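Local coordinates for oxidoreductase (Streptomyces globisporus, PDB 4R82) that uses NADH to reduce FAD and supplies the freely diffusing FADH2 to the monooxygenase and halogenase of C-1027 enediyne biosynthesis, at the interface of chains A and B. Numbering follows the deposited sequence. Chains: chain A/B, Oxidoreductase.

Contact 1: the interface of chains A and B. Residues chain A 142-144, 148; chain B 61, 139, 141, 150.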
ATOM      1  N   GLU A 142      -0.838 -12.703 -11.293  1.00 15.98           N
ATOM      2  CA  GLU A 142      -1.461 -13.551 -10.279  1.00 15.76           C
ATOM      3  C   GLU A 142      -1.101 -13.092  -8.870  1.00 19.06           C
ATOM      4  O   GLU A 142       0.071 -12.865  -8.558  1.00 18.27           O
ATOM      5  CB  GLU A 142      -1.024 -15.001 -10.466  1.00 18.82           C
ATOM      6  CG  GLU A 142      -1.567 -15.653 -11.736  1.00 21.84           C
ATOM      7  CD  GLU A 142      -1.020 -17.053 -11.947  1.00 41.12           C
ATOM      8  OE1 GLU A 142       0.159 -17.295 -11.599  1.00 46.27           O
ATOM      9  OE2 GLU A 142      -1.772 -17.916 -12.455  1.00 50.11           O
ATOM     10  N   GLY A 143      -2.109 -12.991  -8.009  1.00 16.30           N
ATOM     11  CA  GLY A 143      -1.888 -12.606  -6.626  1.00 14.07           C
ATOM     12  C   GLY A 143      -2.669 -13.472  -5.652  1.00 15.94           C
ATOM     13  O   GLY A 143      -3.374 -12.963  -4.788  1.00 14.11           O
ATOM     14  N   GLY A 144      -2.530 -14.785  -5.768  1.00 15.69           N
ATOM     15  CA  GLY A 144      -3.273 -15.679  -4.898  1.00 16.41           C
ATOM     16  C   GLY A 144      -4.757 -15.565  -5.174  1.00 21.01           C
ATOM     17  O   GLY A 144      -5.200 -15.826  -6.300  1.00 19.43           O
ATOM     18  N   ILE A 148      -3.484  -8.827  -9.347  1.00 13.54           N
ATOM     19  CA  ILE A 148      -2.765  -7.565  -9.227  1.00 11.28           C
ATOM     20  C   ILE A 148      -2.871  -6.870 -10.573  1.00 11.69           C
ATOM     21  O   ILE A 148      -2.419  -7.412 -11.580  1.00 13.39           O
ATOM     22  CB  ILE A 148      -1.291  -7.831  -8.893  1.00 11.98           C
ATOM     23  CG1 ILE A 148      -1.196  -8.578  -7.553  1.00 14.56           C
ATOM     24  CG2 ILE A 148      -0.488  -6.529  -8.835  1.00 12.53           C
ATOM     25  CD1 ILE A 148       0.197  -9.132  -7.255  1.00 16.35           C
TER
ATOM     26  N   LEU B  61      -0.469 -13.801   1.124  1.00 10.71           N
ATOM     27  CA  LEU B  61       0.546 -13.116   0.317  1.00  9.55           C
ATOM     28  C   LEU B  61       0.622 -11.632   0.604  1.00  9.87           C
ATOM     29  O   LEU B  61      -0.394 -10.989   0.866  1.00 14.07           O
ATOM     30  CB  LEU B  61       0.240 -13.281  -1.172  1.00 11.31           C
ATOM     31  CG  LEU B  61       0.150 -14.702  -1.698  1.00 14.31           C
ATOM     32  CD1 LEU B  61      -0.110 -14.689  -3.202  1.00 14.64           C
ATOM     33  CD2 LEU B  61       1.418 -15.478  -1.347  1.00 14.97           C
ATOM     34  N   ARG B 139       7.130 -14.815  -6.059  1.00 21.19           N
ATOM     35  CA  ARG B 139       7.200 -14.386  -7.455  1.00 20.83           C
ATOM     36  C   ARG B 139       7.967 -13.078  -7.571  1.00 18.42           C
ATOM     37  O   ARG B 139       8.005 -12.288  -6.621  1.00 17.29           O
ATOM     38  CB  ARG B 139       5.793 -14.135  -8.008  1.00 30.50           C
ATOM     39  CG  ARG B 139       4.877 -15.334  -8.044  1.00 36.79           C
ATOM     40  CD  ARG B 139       5.037 -16.109  -9.334  1.00 39.29           C
ATOM     41  NE  ARG B 139       4.379 -17.407  -9.251  1.00 39.13           N
ATOM     42  CZ  ARG B 139       3.096 -17.615  -9.530  1.00 46.03           C
ATOM     43  NH1 ARG B 139       2.327 -16.607  -9.921  1.00 46.34           N
ATOM     44  NH2 ARG B 139       2.586 -18.835  -9.421  1.00 42.73           N
ATOM     45  N   TYR B 141       7.778  -9.871 -10.254  1.00 15.63           N
ATOM     46  CA  TYR B 141       7.022  -9.297 -11.366  1.00 18.05           C
ATOM     47  C   TYR B 141       7.618  -7.961 -11.807  1.00 17.24           C
ATOM     48  O   TYR B 141       8.074  -7.169 -10.978  1.00 15.37           O
ATOM     49  CB  TYR B 141       5.567  -9.063 -10.960  1.00 17.94           C
ATOM     50  CG  TYR B 141       4.746 -10.301 -10.663  1.00 18.18           C
ATOM     51  CD1 TYR B 141       4.804 -11.422 -11.480  1.00 20.27           C
ATOM     52  CD2 TYR B 141       3.893 -10.333  -9.567  1.00 18.56           C
ATOM     53  CE1 TYR B 141       4.031 -12.542 -11.209  1.00 22.74           C
ATOM     54  CE2 TYR B 141       3.124 -11.441  -9.288  1.00 20.92           C
ATOM     55  CZ  TYR B 141       3.198 -12.539 -10.113  1.00 22.81           C
ATOM     56  OH  TYR B 141       2.436 -13.641  -9.839  1.00 25.52           O
ATOM     57  N   LEU B 150       6.612 -10.663  -4.593  1.00 11.43           N
ATOM     58  CA  LEU B 150       5.435 -11.214  -3.945  1.00 10.35           C
ATOM     59  C   LEU B 150       5.933 -12.267  -2.961  1.00 16.55           C
ATOM     60  O   LEU B 150       6.682 -13.169  -3.348  1.00 21.93           O
ATOM     61  CB  LEU B 150       4.526 -11.855  -4.998  1.00 17.40           C
ATOM     62  CG  LEU B 150       3.149 -12.351  -4.558  1.00 25.59           C
ATOM     63  CD1 LEU B 150       2.305 -11.199  -4.041  1.00 21.64           C
ATOM     64  CD2 LEU B 150       2.433 -13.055  -5.699  1.00 28.51           C
TER

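Contact 2: the interface of chains A and B. Residues chain A 30, 51-54, 63, 65; chain B 30, 51-53, 63, 65.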
ATOM      1  N   PHE A  30      -0.640  -2.568   9.215  1.00 10.25           N
ATOM      2  CA  PHE A  30      -0.046  -1.583   8.313  1.00 10.84           C
ATOM      3  C   PHE A  30      -1.119  -0.598   7.876  1.00 11.23           C
ATOM      4  O   PHE A  30      -2.061  -0.972   7.170  1.00 11.63           O
ATOM      5  CB  PHE A  30       0.567  -2.269   7.092  1.00 10.79           C
ATOM      6  CG  PHE A  30       1.236  -1.316   6.138  1.00 11.00           C
ATOM      7  CD1 PHE A  30       2.506  -0.824   6.415  1.00 11.96           C
ATOM      8  CD2 PHE A  30       0.603  -0.921   4.971  1.00 12.77           C
ATOM      9  CE1 PHE A  30       3.139   0.045   5.538  1.00 16.00           C
ATOM     10  CE2 PHE A  30       1.229  -0.046   4.091  1.00 12.64           C
ATOM     11  CZ  PHE A  30       2.494   0.441   4.382  1.00 12.31           C
ATOM     12  N   SER A  51      -5.653  -1.484  -1.313  1.00 10.42           N
ATOM     13  CA  SER A  51      -4.470  -2.173  -1.825  1.00 11.12           C
ATOM     14  C   SER A  51      -3.711  -1.321  -2.852  1.00 19.74           C
ATOM     15  O   SER A  51      -2.719  -1.770  -3.422  1.00 24.75           O
ATOM     16  CB  SER A  51      -4.872  -3.507  -2.459  1.00 11.89           C
ATOM     17  OG  SER A  51      -5.697  -3.277  -3.589  1.00 16.61           O
ATOM     18  N   PHE A  52      -4.177  -0.098  -3.082  1.00 15.91           N
ATOM     19  CA  PHE A  52      -3.509   0.820  -3.998  1.00 13.96           C
ATOM     20  C   PHE A  52      -2.070   1.044  -3.566  1.00 16.08           C
ATOM     21  O   PHE A  52      -1.800   1.343  -2.400  1.00 17.42           O
ATOM     22  CB  PHE A  52      -4.252   2.161  -4.023  1.00 13.35           C
ATOM     23  CG  PHE A  52      -3.542   3.224  -4.803  1.00 13.22           C
ATOM     24  CD1 PHE A  52      -3.650   3.273  -6.185  1.00 12.46           C
ATOM     25  CD2 PHE A  52      -2.748   4.162  -4.153  1.00 14.39           C
ATOM     26  CE1 PHE A  52      -2.972   4.245  -6.909  1.00 12.18           C
ATOM     27  CE2 PHE A  52      -2.073   5.137  -4.867  1.00 19.52           C
ATOM     28  CZ  PHE A  52      -2.186   5.179  -6.253  1.00 15.45           C
ATOM     29  N   THR A  53      -1.143   0.933  -4.515  1.00 10.73           N
ATOM     30  CA  THR A  53       0.274   1.120  -4.215  1.00 12.64           C
ATOM     31  C   THR A  53       0.928   1.844  -5.379  1.00  9.46           C
ATOM     32  O   THR A  53       0.741   1.450  -6.522  1.00 13.12           O
ATOM     33  CB  THR A  53       0.951  -0.236  -4.040  1.00 20.35           C
ATOM     34  OG1 THR A  53       0.287  -0.955  -2.991  1.00 26.50           O
ATOM     35  CG2 THR A  53       2.420  -0.063  -3.689  1.00 19.25           C
ATOM     36  N   SER A  54       1.693   2.898  -5.113  1.00  8.94           N
ATOM     37  CA  SER A  54       2.452   3.501  -6.199  1.00 10.47           C
ATOM     38  C   SER A  54       3.732   2.696  -6.416  1.00 13.59           C
ATOM     39  O   SER A  54       4.413   2.306  -5.465  1.00 13.49           O
ATOM     40  CB  SER A  54       2.742   4.971  -5.939  1.00 12.16           C
ATOM     41  OG  SER A  54       3.190   5.215  -4.621  1.00 15.46           O
ATOM     42  N   LEU A  63      -0.410   0.108  -8.739  1.00  9.72           N
ATOM     43  CA  LEU A  63      -1.121  -1.164  -8.788  1.00 10.82           C
ATOM     44  C   LEU A  63      -2.285  -1.172  -7.817  1.00 10.02           C
ATOM     45  O   LEU A  63      -2.323  -0.382  -6.863  1.00 11.01           O
ATOM     46  CB  LEU A  63      -0.183  -2.373  -8.566  1.00 13.18           C
ATOM     47  CG  LEU A  63       0.501  -2.603  -7.212  1.00 10.56           C
ATOM     48  CD1 LEU A  63      -0.463  -3.199  -6.178  1.00 10.11           C
ATOM     49  CD2 LEU A  63       1.712  -3.513  -7.407  1.00 10.57           C
ATOM     50  N   CYS A  65      -4.930  -4.428  -5.991  1.00 10.72           N
ATOM     51  CA  CYS A  65      -5.175  -5.862  -5.865  1.00  9.12           C
ATOM     52  C   CYS A  65      -6.662  -6.032  -5.673  1.00 10.16           C
ATOM     53  O   CYS A  65      -7.236  -5.409  -4.779  1.00 10.45           O
ATOM     54  CB  CYS A  65      -4.458  -6.418  -4.632  1.00 10.81           C
ATOM     55  SG  CYS A  65      -2.665  -6.152  -4.684  1.00 14.87           S
TER
ATOM     56  N   PHE B  30      -1.591   9.571  -1.223  1.00  9.99           N
ATOM     57  CA  PHE B  30      -2.140   8.355  -0.608  1.00  8.84           C
ATOM     58  C   PHE B  30      -1.324   8.006   0.626  1.00  9.21           C
ATOM     59  O   PHE B  30      -0.140   7.671   0.523  1.00 11.13           O
ATOM     60  CB  PHE B  30      -2.074   7.181  -1.582  1.00  9.02           C
ATOM     61  CG  PHE B  30      -2.641   5.898  -1.026  1.00 11.08           C
ATOM     62  CD1 PHE B  30      -4.015   5.726  -0.935  1.00 11.65           C
ATOM     63  CD2 PHE B  30      -1.805   4.868  -0.609  1.00 12.38           C
ATOM     64  CE1 PHE B  30      -4.557   4.540  -0.440  1.00 12.83           C
ATOM     65  CE2 PHE B  30      -2.352   3.664  -0.104  1.00 10.31           C
ATOM     66  CZ  PHE B  30      -3.722   3.512  -0.026  1.00 12.98           C
ATOM     67  N   SER B  51       5.952   0.678   0.164  1.00 13.25           N
ATOM     68  CA  SER B  51       5.192   0.029  -0.904  1.00 14.41           C
ATOM     69  C   SER B  51       4.651  -1.331  -0.468  1.00 14.80           C
ATOM     70  O   SER B  51       4.088  -2.064  -1.276  1.00 20.15           O
ATOM     71  CB  SER B  51       6.042  -0.139  -2.165  1.00 18.91           C
ATOM     72  OG  SER B  51       7.208  -0.884  -1.866  1.00 19.47           O
ATOM     73  N   PHE B  52       4.815  -1.653   0.807  1.00 16.25           N
ATOM     74  CA  PHE B  52       4.248  -2.878   1.352  1.00 14.97           C
ATOM     75  C   PHE B  52       2.745  -2.884   1.160  1.00 19.36           C
ATOM     76  O   PHE B  52       2.073  -1.892   1.453  1.00 18.39           O
ATOM     77  CB  PHE B  52       4.561  -2.973   2.841  1.00 12.03           C
ATOM     78  CG  PHE B  52       3.894  -4.125   3.512  1.00 13.59           C
ATOM     79  CD1 PHE B  52       4.474  -5.388   3.482  1.00 14.32           C
ATOM     80  CD2 PHE B  52       2.665  -3.962   4.136  1.00 21.50           C
ATOM     81  CE1 PHE B  52       3.857  -6.463   4.093  1.00 17.18           C
ATOM     82  CE2 PHE B  52       2.031  -5.038   4.741  1.00 24.33           C
ATOM     83  CZ  PHE B  52       2.625  -6.284   4.724  1.00 21.38           C
ATOM     84  N   THR B  53       2.218  -4.013   0.694  1.00 12.17           N
ATOM     85  CA  THR B  53       0.796  -4.146   0.424  1.00 11.78           C
ATOM     86  C   THR B  53       0.396  -5.570   0.757  1.00 10.85           C
ATOM     87  O   THR B  53       1.071  -6.506   0.338  1.00 13.80           O
ATOM     88  CB  THR B  53       0.538  -3.911  -1.057  1.00 17.00           C
ATOM     89  OG1 THR B  53       0.992  -2.593  -1.409  1.00 24.72           O
ATOM     90  CG2 THR B  53      -0.934  -4.032  -1.386  1.00 15.77           C
ATOM     91  N   LEU B  63       3.142  -8.034  -0.877  1.00 10.81           N
ATOM     92  CA  LEU B  63       4.151  -7.628  -1.855  1.00  7.63           C
ATOM     93  C   LEU B  63       4.895  -6.392  -1.388  1.00 11.11           C
ATOM     94  O   LEU B  63       4.413  -5.645  -0.524  1.00 11.80           O
ATOM     95  CB  LEU B  63       3.552  -7.392  -3.259  1.00  9.66           C
ATOM     96  CG  LEU B  63       2.508  -6.294  -3.513  1.00 10.44           C
ATOM     97  CD1 LEU B  63       3.153  -4.900  -3.569  1.00 11.33           C
ATOM     98  CD2 LEU B  63       1.755  -6.556  -4.815  1.00 10.15           C
ATOM     99  N   CYS B  65       7.535  -3.287  -3.404  1.00 10.39           N
ATOM    100  CA  CYS B  65       8.102  -2.809  -4.654  1.00 10.57           C
ATOM    101  C   CYS B  65       9.471  -2.225  -4.355  1.00 11.26           C
ATOM    102  O   CYS B  65       9.592  -1.326  -3.521  1.00 12.32           O
ATOM    103  CB  CYS B  65       7.214  -1.731  -5.265  1.00 11.13           C
ATOM    104  SG  CYS B  65       5.525  -2.315  -5.582  1.00 14.85           S
TER

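Contact 1: the interface of chains A and B
A:Glu142 meets B:Arg139 and B:Tyr141 through three first torsions of the same kind: each CG stands anti to its own carbonyl carbon and beside the backbone N. Beyond CG the two charged chains differ. A:Glu142 runs on extended, carrying its carboxylate away from the backbone, whereas B:Arg139 bends at chi2 (-88°) and turns its NH1 toward OE1 of A:Glu142. The site is part of the homodimer interface, where the end of strand 131-143 of chain A meets the same strand of chain B. The two side chains cross obliquely, and their flat groups are nearly coplanar, with planes 26° apart. The salt bridge joins NH1 of B:Arg139 to the carboxylate oxygen OE1 of A:Glu142 at 2.8 Å. That oxygen uses its anti lone pair and lies 25° out of the guanidinium plane. NH2 of B:Arg139 stays 3.6 Å from the same OE1, which makes the pairing a one-nitrogen contact rather than a symmetrical fork. B:Arg139 is poorly ordered, and the exact pose of its tip deserves caution.

The phenol of B:Tyr141 ties this charged pair to the main chain. Its OH donates to the carbonyl oxygen O of A:Glu142 at 2.8 Å, on a lone pair in the carbonyl plane, and receives a bond from NH1 of B:Arg139 at 3.0 Å, close to the guanidinium plane. One hydroxyl thus works as donor across the interface and acceptor within its own chain, while NH1 bridges OH and OE1. CB of B:Arg139 also lies over one face of the tyrosine ring, toward its rim, which would help to fix the ring's rotation.

Next to the polar group, CD2 of B:Leu150 lies 3.7 Å from O of A:Glu142, a carbon-to-carbonyl contact. The apolar contact comes from B:Leu61, which points its CD1 branch at the A:Gly143-A:Gly144 turn at the end of strand 131-143, reaching CA of A:Gly144 at 3.7 Å.

Contact 2: the interface of chains A and B
A:Phe52 lies against B:Phe30, and its two-fold twin pairs B:Phe52 with A:Phe30. Followed outward, A:Phe30 has its CB 3.9 Å from CE2 of B:Phe52. CG comes next, at 3.6 Å from CD2 of B:Phe52, and that carbon stands over one face of the A:Phe30 ring, offset toward the rim. Along one side of the ring CD1 stays near the same CD2. Along the other, CD2 of A:Phe30 lies at the edge of the B:Phe52 ring, in its plane, and CE2 reaches the main-chain oxygen O of B:Phe52 at 3.3 Å. CZ, the tip, remains beside that oxygen. The phenylalanine therefore touches both the ring and the backbone of its partner. With CG anti to the backbone N, chi1 -178° sends the ring of A:Phe30 across, and chi2 79° turns its face to the B:Phe52 edge; the planes stand 67° apart, an edge-to-face stack.

Between the two aromatic pairs, A:Thr53 and B:Thr53 slide past each other in opposite directions near the two-fold axis. Their hydroxyls are modelled too close together for a firm assignment, so that contact is doubtful. Each OG1 does bond within its own chain: in chain A, OG1 of A:Thr53 donates to O of A:Ser51 at 3.1 Å, from above the carbonyl plane. The methyl CG2 of B:Thr53 faces the same oxygen of A:Ser51 from across the interface. A:Leu63 and B:Leu63 meet tip to tip, CD2 to CD2 at 4.0 Å.

The FAD-binding residues A:Ser51 and A:Cys65 are tied together just behind: OG of A:Ser51 accepts from N of A:Cys65 at 2.8 Å and donates to O of A:Cys65, using an in-plane lone pair of that carbonyl. These bonds join the segment leading into strand 53-56 to strand 61-67, so that FAD-binding residues and the interface share the same segments.

Contact 1 and contact 2 are neighbouring patches of one two-fold interface, with C-alpha centres about 12 Å apart. Strand 61-67 links them: its first residue, B:Leu61, belongs to contact 1, while B:Leu63 and B:Cys65 belong to contact 2. They differ in character, since contact 1 adds a salt bridge and cross-chain hydrogen bonds from strand 131-143, whereas contact 2 relies across the interface on apolar and aromatic packing around the axis. Because the protein is a homodimer and contact 2 includes FAD-binding residues, dimer assembly probably helps to shape the flavin site.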